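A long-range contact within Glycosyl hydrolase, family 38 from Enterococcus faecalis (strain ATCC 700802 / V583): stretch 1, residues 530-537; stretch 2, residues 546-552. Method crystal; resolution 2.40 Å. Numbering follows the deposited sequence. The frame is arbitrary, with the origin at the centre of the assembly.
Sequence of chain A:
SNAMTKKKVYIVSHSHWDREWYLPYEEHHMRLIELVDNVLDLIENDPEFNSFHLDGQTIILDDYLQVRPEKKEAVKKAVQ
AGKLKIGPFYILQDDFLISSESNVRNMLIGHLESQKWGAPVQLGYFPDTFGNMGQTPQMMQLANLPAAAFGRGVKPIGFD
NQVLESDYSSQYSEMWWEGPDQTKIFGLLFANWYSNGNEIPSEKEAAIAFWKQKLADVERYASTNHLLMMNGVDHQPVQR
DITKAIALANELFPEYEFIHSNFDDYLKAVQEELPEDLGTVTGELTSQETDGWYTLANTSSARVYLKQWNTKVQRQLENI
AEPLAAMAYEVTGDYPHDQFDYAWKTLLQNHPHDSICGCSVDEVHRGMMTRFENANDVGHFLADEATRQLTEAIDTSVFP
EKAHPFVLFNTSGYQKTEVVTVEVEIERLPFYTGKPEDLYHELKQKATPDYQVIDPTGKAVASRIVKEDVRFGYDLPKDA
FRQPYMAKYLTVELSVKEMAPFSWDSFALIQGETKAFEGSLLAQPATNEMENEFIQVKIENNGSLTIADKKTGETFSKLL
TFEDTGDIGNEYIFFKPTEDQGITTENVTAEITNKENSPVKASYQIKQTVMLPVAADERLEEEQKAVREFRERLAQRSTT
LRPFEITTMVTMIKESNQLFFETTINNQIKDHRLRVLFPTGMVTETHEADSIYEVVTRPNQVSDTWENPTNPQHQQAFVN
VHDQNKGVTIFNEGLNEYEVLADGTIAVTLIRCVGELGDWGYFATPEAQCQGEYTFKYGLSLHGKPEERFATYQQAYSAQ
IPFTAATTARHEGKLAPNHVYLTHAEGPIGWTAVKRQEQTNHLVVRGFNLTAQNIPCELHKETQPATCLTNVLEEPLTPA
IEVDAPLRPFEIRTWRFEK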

# COMPACT_ATOMS: atom_id res chain seq x y z
N MET A 530 -21.30 30.50 -25.49
CA MET A 530 -22.14 29.31 -25.62
C MET A 530 -23.54 29.65 -25.13
O MET A 530 -23.73 30.57 -24.33
CB MET A 530 -21.60 28.13 -24.80
CG MET A 530 -20.19 27.69 -25.14
SD MET A 530 -19.64 26.33 -24.10
CE MET A 530 -19.77 27.07 -22.47
N GLU A 531 -24.52 28.90 -25.62
CA GLU A 531 -25.88 29.05 -25.12
C GLU A 531 -26.72 27.87 -25.58
O GLU A 531 -26.50 27.31 -26.66
CB GLU A 531 -26.52 30.37 -25.58
CG GLU A 531 -26.88 30.43 -27.05
CD GLU A 531 -27.42 31.79 -27.45
OE1 GLU A 531 -26.60 32.72 -27.66
OE2 GLU A 531 -28.65 31.94 -27.54
N ASN A 532 -27.68 27.49 -24.73
CA ASN A 532 -28.71 26.53 -25.10
C ASN A 532 -30.08 27.12 -24.75
O ASN A 532 -30.28 28.33 -24.87
CB ASN A 532 -28.49 25.19 -24.40
CG ASN A 532 -28.25 25.33 -22.91
OD1 ASN A 532 -28.56 26.36 -22.31
ND2 ASN A 532 -27.69 24.29 -22.30
N GLU A 533 -31.00 26.28 -24.31
CA GLU A 533 -32.34 26.73 -23.95
C GLU A 533 -32.45 27.12 -22.48
O GLU A 533 -33.53 27.54 -22.05
CB GLU A 533 -33.37 25.65 -24.29
CG GLU A 533 -33.15 24.35 -23.55
CD GLU A 533 -34.04 23.23 -24.06
OE1 GLU A 533 -33.59 22.46 -24.93
OE2 GLU A 533 -35.20 23.13 -23.59
N PHE A 534 -31.37 27.00 -21.71
CA PHE A 534 -31.39 27.32 -20.29
C PHE A 534 -30.47 28.48 -19.94
O PHE A 534 -30.89 29.41 -19.23
CB PHE A 534 -31.00 26.09 -19.45
CG PHE A 534 -31.72 24.84 -19.84
CD1 PHE A 534 -33.05 24.65 -19.49
CD2 PHE A 534 -31.06 23.83 -20.53
CE1 PHE A 534 -33.71 23.48 -19.84
CE2 PHE A 534 -31.72 22.67 -20.88
CZ PHE A 534 -33.04 22.49 -20.53
N ILE A 535 -29.22 28.46 -20.40
CA ILE A 535 -28.22 29.43 -19.99
C ILE A 535 -27.55 30.02 -21.22
O ILE A 535 -27.48 29.40 -22.28
CB ILE A 535 -27.16 28.79 -19.06
CG1 ILE A 535 -26.49 27.60 -19.76
CG2 ILE A 535 -27.80 28.35 -17.75
CD1 ILE A 535 -25.46 26.90 -18.90
N GLN A 536 -27.05 31.25 -21.07
CA GLN A 536 -26.27 31.93 -22.09
C GLN A 536 -24.93 32.30 -21.47
O GLN A 536 -24.88 33.07 -20.51
CB GLN A 536 -26.99 33.18 -22.61
CG GLN A 536 -26.53 33.67 -23.97
CD GLN A 536 -25.24 34.47 -23.91
OE1 GLN A 536 -24.86 34.98 -22.86
NE2 GLN A 536 -24.56 34.58 -25.05
N VAL A 537 -23.85 31.74 -22.01
CA VAL A 537 -22.53 31.82 -21.40
C VAL A 537 -21.63 32.71 -22.24
O VAL A 537 -21.51 32.52 -23.46
CB VAL A 537 -21.91 30.42 -21.23
CG1 VAL A 537 -20.49 30.52 -20.67
CG2 VAL A 537 -22.78 29.56 -20.34
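Stretch 2 546-552: TIADKKT

Residues 546-549 of stretch 2 form a strand that runs antiparallel to strand 535-537 of stretch 1, with an angle of 161° between their N-to-C directions and a closest approach of 4.6 Å between their axes. In this register Val537 pairs with Ile547 (CA to CA 4.7 Å), Gln536 with Ala548 (4.9 Å between CA atoms) and Ile535 with Asp549 (CA to CA 4.8 Å). Gln536 and Ala548 make the hydrogen-bonded pair: Gln536 N donates to Ala548 O and Ala548 N to Gln536 O, both at 2.9 Å. The flanking pairs lack such bonds, but the same carbonyls also receive CA-H...O contacts, from Ile535 CA to Ala548 O and from Ile547 CA to Gln536 O, each 3.3 Å. Beyond the strand, Lys550 N extends the ladder by a hydrogen bond to Phe534 O (2.8 Å). The chain then turns, with Asp549 OD1 accepting a hydrogen bond from Lys551 N at 3.2 Å.

The side chains alternate across the sheet. Ile535, Val537, Ile547 and Asp549 share one face, where Ile547 packs diagonally against Ile535 (CG2 to Ile535 CB, 3.9 Å) and directly against its partner Val537 (CD1 to Val537 CG2, 3.6 Å). On the other face, Gln536 and Ala548 meet at 4.0 Å between their CB atoms.

Lys550 points toward stretch 1 and, with 92 Å² covered, contributes the largest share of the 501 Å² buried in total. Its aliphatic portion passes Gln536, with Lys550 CD 4.3 Å from Gln536 CB, and carries NZ to the turn of stretch 1. There NZ donates a short hydrogen bond to Asn532 O (2.6 Å) and forms a salt bridge with Glu531 OE2 at 3.3 Å, whose hydrogen bond is weak. Asn532 OD1 braces this turn, accepting hydrogen bonds from Phe534 N and Ile535 N, both at 2.9 Å.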

# COMPACT_ATOMS: atom_id res chain seq x y z
N THR A 546 -19.80 35.10 -17.52
CA THR A 546 -21.02 35.89 -17.37
C THR A 546 -22.17 35.05 -17.92
O THR A 546 -22.28 34.87 -19.14
CB THR A 546 -20.92 37.23 -18.09
OG1 THR A 546 -19.92 38.03 -17.45
CG2 THR A 546 -22.25 37.96 -18.04
N ILE A 547 -23.02 34.55 -17.03
CA ILE A 547 -24.09 33.62 -17.39
C ILE A 547 -25.42 34.35 -17.30
O ILE A 547 -25.63 35.18 -16.41
CB ILE A 547 -24.08 32.37 -16.48
CG1 ILE A 547 -22.65 31.92 -16.20
CG2 ILE A 547 -24.88 31.25 -17.12
CD1 ILE A 547 -21.90 31.46 -17.43
N ALA A 548 -26.33 34.02 -18.22
CA ALA A 548 -27.68 34.56 -18.22
C ALA A 548 -28.67 33.40 -18.17
O ALA A 548 -28.67 32.54 -19.06
CB ALA A 548 -27.93 35.42 -19.46
N ASP A 549 -29.49 33.36 -17.12
CA ASP A 549 -30.53 32.35 -16.98
C ASP A 549 -31.66 32.73 -17.93
O ASP A 549 -32.44 33.65 -17.65
CB ASP A 549 -31.01 32.26 -15.54
CG ASP A 549 -31.78 30.98 -15.26
OD1 ASP A 549 -32.45 30.46 -16.17
OD2 ASP A 549 -31.71 30.49 -14.11
N LYS A 550 -31.77 32.01 -19.05
CA LYS A 550 -32.74 32.37 -20.08
C LYS A 550 -34.18 32.08 -19.65
O LYS A 550 -35.11 32.62 -20.25
CB LYS A 550 -32.43 31.63 -21.38
CG LYS A 550 -31.05 31.95 -21.94
CD LYS A 550 -30.69 31.08 -23.14
CE LYS A 550 -31.51 31.45 -24.36
NZ LYS A 550 -31.05 30.71 -25.57
N LYS A 551 -34.37 31.25 -18.62
CA LYS A 551 -35.72 30.96 -18.14
C LYS A 551 -36.19 31.95 -17.08
O LYS A 551 -37.38 32.28 -17.03
CB LYS A 551 -35.78 29.54 -17.57
CG LYS A 551 -35.57 28.45 -18.61
CD LYS A 551 -36.67 28.47 -19.65
N THR A 552 -35.28 32.44 -16.24
CA THR A 552 -35.63 33.37 -15.17
C THR A 552 -35.21 34.80 -15.45
O THR A 552 -35.67 35.71 -14.76
CB THR A 552 -35.02 32.91 -13.84
OG1 THR A 552 -33.61 33.14 -13.87
CG2 THR A 552 -35.28 31.42 -13.63